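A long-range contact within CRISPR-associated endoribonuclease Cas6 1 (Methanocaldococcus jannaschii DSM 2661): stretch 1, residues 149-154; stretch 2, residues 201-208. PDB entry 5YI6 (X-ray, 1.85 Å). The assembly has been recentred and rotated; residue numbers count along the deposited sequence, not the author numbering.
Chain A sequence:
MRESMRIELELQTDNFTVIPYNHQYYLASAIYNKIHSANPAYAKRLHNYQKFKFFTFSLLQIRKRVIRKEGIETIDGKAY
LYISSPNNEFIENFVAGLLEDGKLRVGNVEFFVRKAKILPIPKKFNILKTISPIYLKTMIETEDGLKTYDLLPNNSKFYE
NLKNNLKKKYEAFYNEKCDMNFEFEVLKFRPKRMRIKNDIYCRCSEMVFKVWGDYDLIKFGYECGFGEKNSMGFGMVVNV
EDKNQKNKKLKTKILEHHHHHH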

# COMPACT_ATOMS: atom_id res chain seq x y z
N TYR A 149 -20.01 -4.87 -2.12
CA TYR A 149 -20.07 -3.68 -2.94
C TYR A 149 -18.79 -2.88 -2.70
O TYR A 149 -18.42 -2.64 -1.55
CB TYR A 149 -21.29 -2.80 -2.57
CG TYR A 149 -21.46 -1.62 -3.49
CD1 TYR A 149 -22.17 -1.75 -4.67
CD2 TYR A 149 -20.87 -0.40 -3.22
CE1 TYR A 149 -22.32 -0.70 -5.54
CE2 TYR A 149 -21.00 0.65 -4.09
CZ TYR A 149 -21.73 0.51 -5.24
OH TYR A 149 -21.84 1.57 -6.12
N ASP A 150 -18.14 -2.45 -3.78
CA ASP A 150 -16.90 -1.67 -3.68
C ASP A 150 -17.24 -0.18 -3.72
O ASP A 150 -17.70 0.33 -4.75
CB ASP A 150 -15.96 -2.05 -4.82
CG ASP A 150 -15.54 -3.50 -4.76
OD1 ASP A 150 -15.55 -4.08 -3.66
OD2 ASP A 150 -15.21 -4.05 -5.82
N LEU A 151 -17.01 0.52 -2.61
CA LEU A 151 -17.27 1.95 -2.56
C LEU A 151 -16.18 2.73 -3.28
O LEU A 151 -14.98 2.46 -3.11
CB LEU A 151 -17.33 2.42 -1.11
CG LEU A 151 -18.50 1.81 -0.32
CD1 LEU A 151 -18.36 2.12 1.16
CD2 LEU A 151 -19.82 2.34 -0.90
N LEU A 152 -16.60 3.72 -4.08
CA LEU A 152 -15.75 4.69 -4.76
C LEU A 152 -16.17 6.10 -4.34
O LEU A 152 -17.28 6.25 -3.80
CB LEU A 152 -15.90 4.51 -6.27
CG LEU A 152 -15.57 3.08 -6.72
CD1 LEU A 152 -15.94 2.89 -8.19
CD2 LEU A 152 -14.07 2.78 -6.48
N PRO A 153 -15.37 7.14 -4.60
CA PRO A 153 -15.73 8.48 -4.09
C PRO A 153 -17.07 9.02 -4.56
O PRO A 153 -17.62 9.91 -3.90
CB PRO A 153 -14.57 9.37 -4.60
CG PRO A 153 -13.41 8.42 -4.63
CD PRO A 153 -13.99 7.12 -5.14
N ASN A 154 -17.61 8.52 -5.67
CA ASN A 154 -18.92 8.99 -6.07
C ASN A 154 -20.05 8.28 -5.34
O ASN A 154 -21.22 8.63 -5.56
CB ASN A 154 -19.10 8.90 -7.59
CG ASN A 154 -18.86 7.51 -8.16
OD1 ASN A 154 -18.39 6.61 -7.50
ND2 ASN A 154 -19.20 7.35 -9.42
N TYR A 201 -12.22 -9.92 -8.50
CA TYR A 201 -11.72 -8.62 -8.90
C TYR A 201 -12.56 -7.55 -8.21
O TYR A 201 -13.79 -7.68 -8.08
CB TYR A 201 -11.78 -8.46 -10.41
CG TYR A 201 -10.85 -9.43 -11.11
CD1 TYR A 201 -9.64 -9.00 -11.66
CD2 TYR A 201 -11.16 -10.79 -11.17
CE1 TYR A 201 -8.78 -9.91 -12.29
CE2 TYR A 201 -10.32 -11.70 -11.78
CZ TYR A 201 -9.13 -11.26 -12.34
OH TYR A 201 -8.30 -12.19 -12.95
N CYS A 202 -11.91 -6.50 -7.75
CA CYS A 202 -12.62 -5.42 -7.08
C CYS A 202 -12.37 -4.12 -7.82
O CYS A 202 -11.48 -4.03 -8.67
CB CYS A 202 -12.19 -5.33 -5.61
SG CYS A 202 -10.43 -4.94 -5.40
N ARG A 203 -13.17 -3.11 -7.51
CA ARG A 203 -12.96 -1.76 -8.00
C ARG A 203 -12.36 -0.93 -6.87
O ARG A 203 -12.94 -0.89 -5.77
CB ARG A 203 -14.27 -1.15 -8.50
CG ARG A 203 -14.85 -1.92 -9.66
CD ARG A 203 -16.25 -1.44 -10.06
NE ARG A 203 -16.22 -0.12 -10.69
CZ ARG A 203 -15.78 0.10 -11.93
NH1 ARG A 203 -15.79 1.32 -12.44
NH2 ARG A 203 -15.30 -0.91 -12.66
N CYS A 204 -11.20 -0.31 -7.11
CA CYS A 204 -10.46 0.48 -6.15
C CYS A 204 -10.33 1.89 -6.70
O CYS A 204 -10.60 2.14 -7.88
CB CYS A 204 -9.06 -0.14 -5.90
SG CYS A 204 -9.19 -1.72 -5.07
N SER A 205 -9.92 2.83 -5.86
CA SER A 205 -9.85 4.23 -6.29
C SER A 205 -8.40 4.69 -6.38
O SER A 205 -7.70 4.70 -5.38
CB SER A 205 -10.60 5.16 -5.34
OG SER A 205 -11.97 4.79 -5.21
N GLU A 206 -7.97 5.08 -7.58
CA GLU A 206 -6.77 5.91 -7.72
C GLU A 206 -7.21 7.35 -7.50
O GLU A 206 -8.13 7.83 -8.18
CB GLU A 206 -6.16 5.72 -9.11
CG GLU A 206 -5.00 6.60 -9.45
CD GLU A 206 -4.44 6.27 -10.83
OE1 GLU A 206 -4.70 7.04 -11.78
OE2 GLU A 206 -3.81 5.20 -10.97
N MET A 207 -6.63 8.05 -6.53
CA MET A 207 -7.21 9.36 -6.27
C MET A 207 -6.21 10.34 -5.69
O MET A 207 -5.15 9.97 -5.15
CB MET A 207 -8.44 9.25 -5.35
CG MET A 207 -8.18 8.60 -4.04
SD MET A 207 -9.75 8.21 -3.19
CE MET A 207 -10.24 9.81 -2.69
N VAL A 208 -6.56 11.61 -5.87
CA VAL A 208 -5.84 12.76 -5.34
C VAL A 208 -6.83 13.52 -4.46
O VAL A 208 -7.96 13.81 -4.90
CB VAL A 208 -5.31 13.67 -6.46
CG1 VAL A 208 -4.51 14.80 -5.85
CG2 VAL A 208 -4.46 12.86 -7.43
O HOH W 1 -13.17 0.23 -3.31
O HOH W 2 -12.21 3.14 -3.10

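The contact between residues 149-154 and the strand 201-208 is a small, side-chain-mediated packing of two nearly codirectional segments, held by one direct hydrogen bond, two bridging waters, one apolar side-chain contact and close van der Waals packing. The touching parts run 15° apart, yet the nearest CA atoms remain well separated, at 5.8 Å between Asp 150 CA and Arg 203 CA and 6.1 Å between Leu 152 CA and Ser 205 CA. No backbone-to-backbone hydrogen bond joins the two stretches, and the surface buried between them totals 341 Å².

The direct polar link lies at Asp 150, whose CA-to-CB bond points toward the strand. With chi1 in the m well, its carboxylate reaches the backbone of stretch 2, where Arg 203 N donates a hydrogen bond to Asp 150 OD2 at 2.8 Å with an N-H...O angle of 165°. The bond is thus short and nearly linear, and it uses the amide rather than the guanidinium of Arg 203. The same oxygen packs closely on the preceding residue, with Asp 150 OD2 lying 3.2 Å from Cys 202 CA.

Farther along, water occupies the space between the backbones. The CA-to-CB bond of Leu 151 points away from the strand, but both waters lie within hydrogen-bonding distance of its carbonyl. The O atom of water 1 is 2.9 Å from Leu 151 O and 2.7 Å from Arg 203 O, between two carbonyls that cannot hydrogen-bond to each other. The O atom of water 2 is 2.9 Å from Leu 151 O and 2.7 Å from Ser 205 OG. The hydroxyl oxygen Ser 205 OG is itself 4.3 Å from Leu 151 O, a gap that this second water spans.

Leu 152 and Pro 153 supply the remaining packing, much of it against polar atoms of the strand. The CA-to-CB bond of Leu 152 points sideways, but the end of its side chain comes nearer the strand: Leu 152 CD2 is 3.2 Å from Ser 205 OG and 3.8 Å from Cys 204 O, while Leu 152 CD1 approaches Arg 203 NE at 3.9 Å, obliquely to the guanidinium. That of Pro 153, by contrast, points toward the strand. Its ring places Pro 153 CD 3.1 Å from Ser 205 OG and Pro 153 CG 3.9 Å from Met 207 SD, the latter an apolar side-chain contact. The CA-to-CB bonds of Arg 203, Ser 205 and Met 207 all point toward stretch 1, as expected from the alternation of an extended strand, whereas that of the intervening Cys 204 points away.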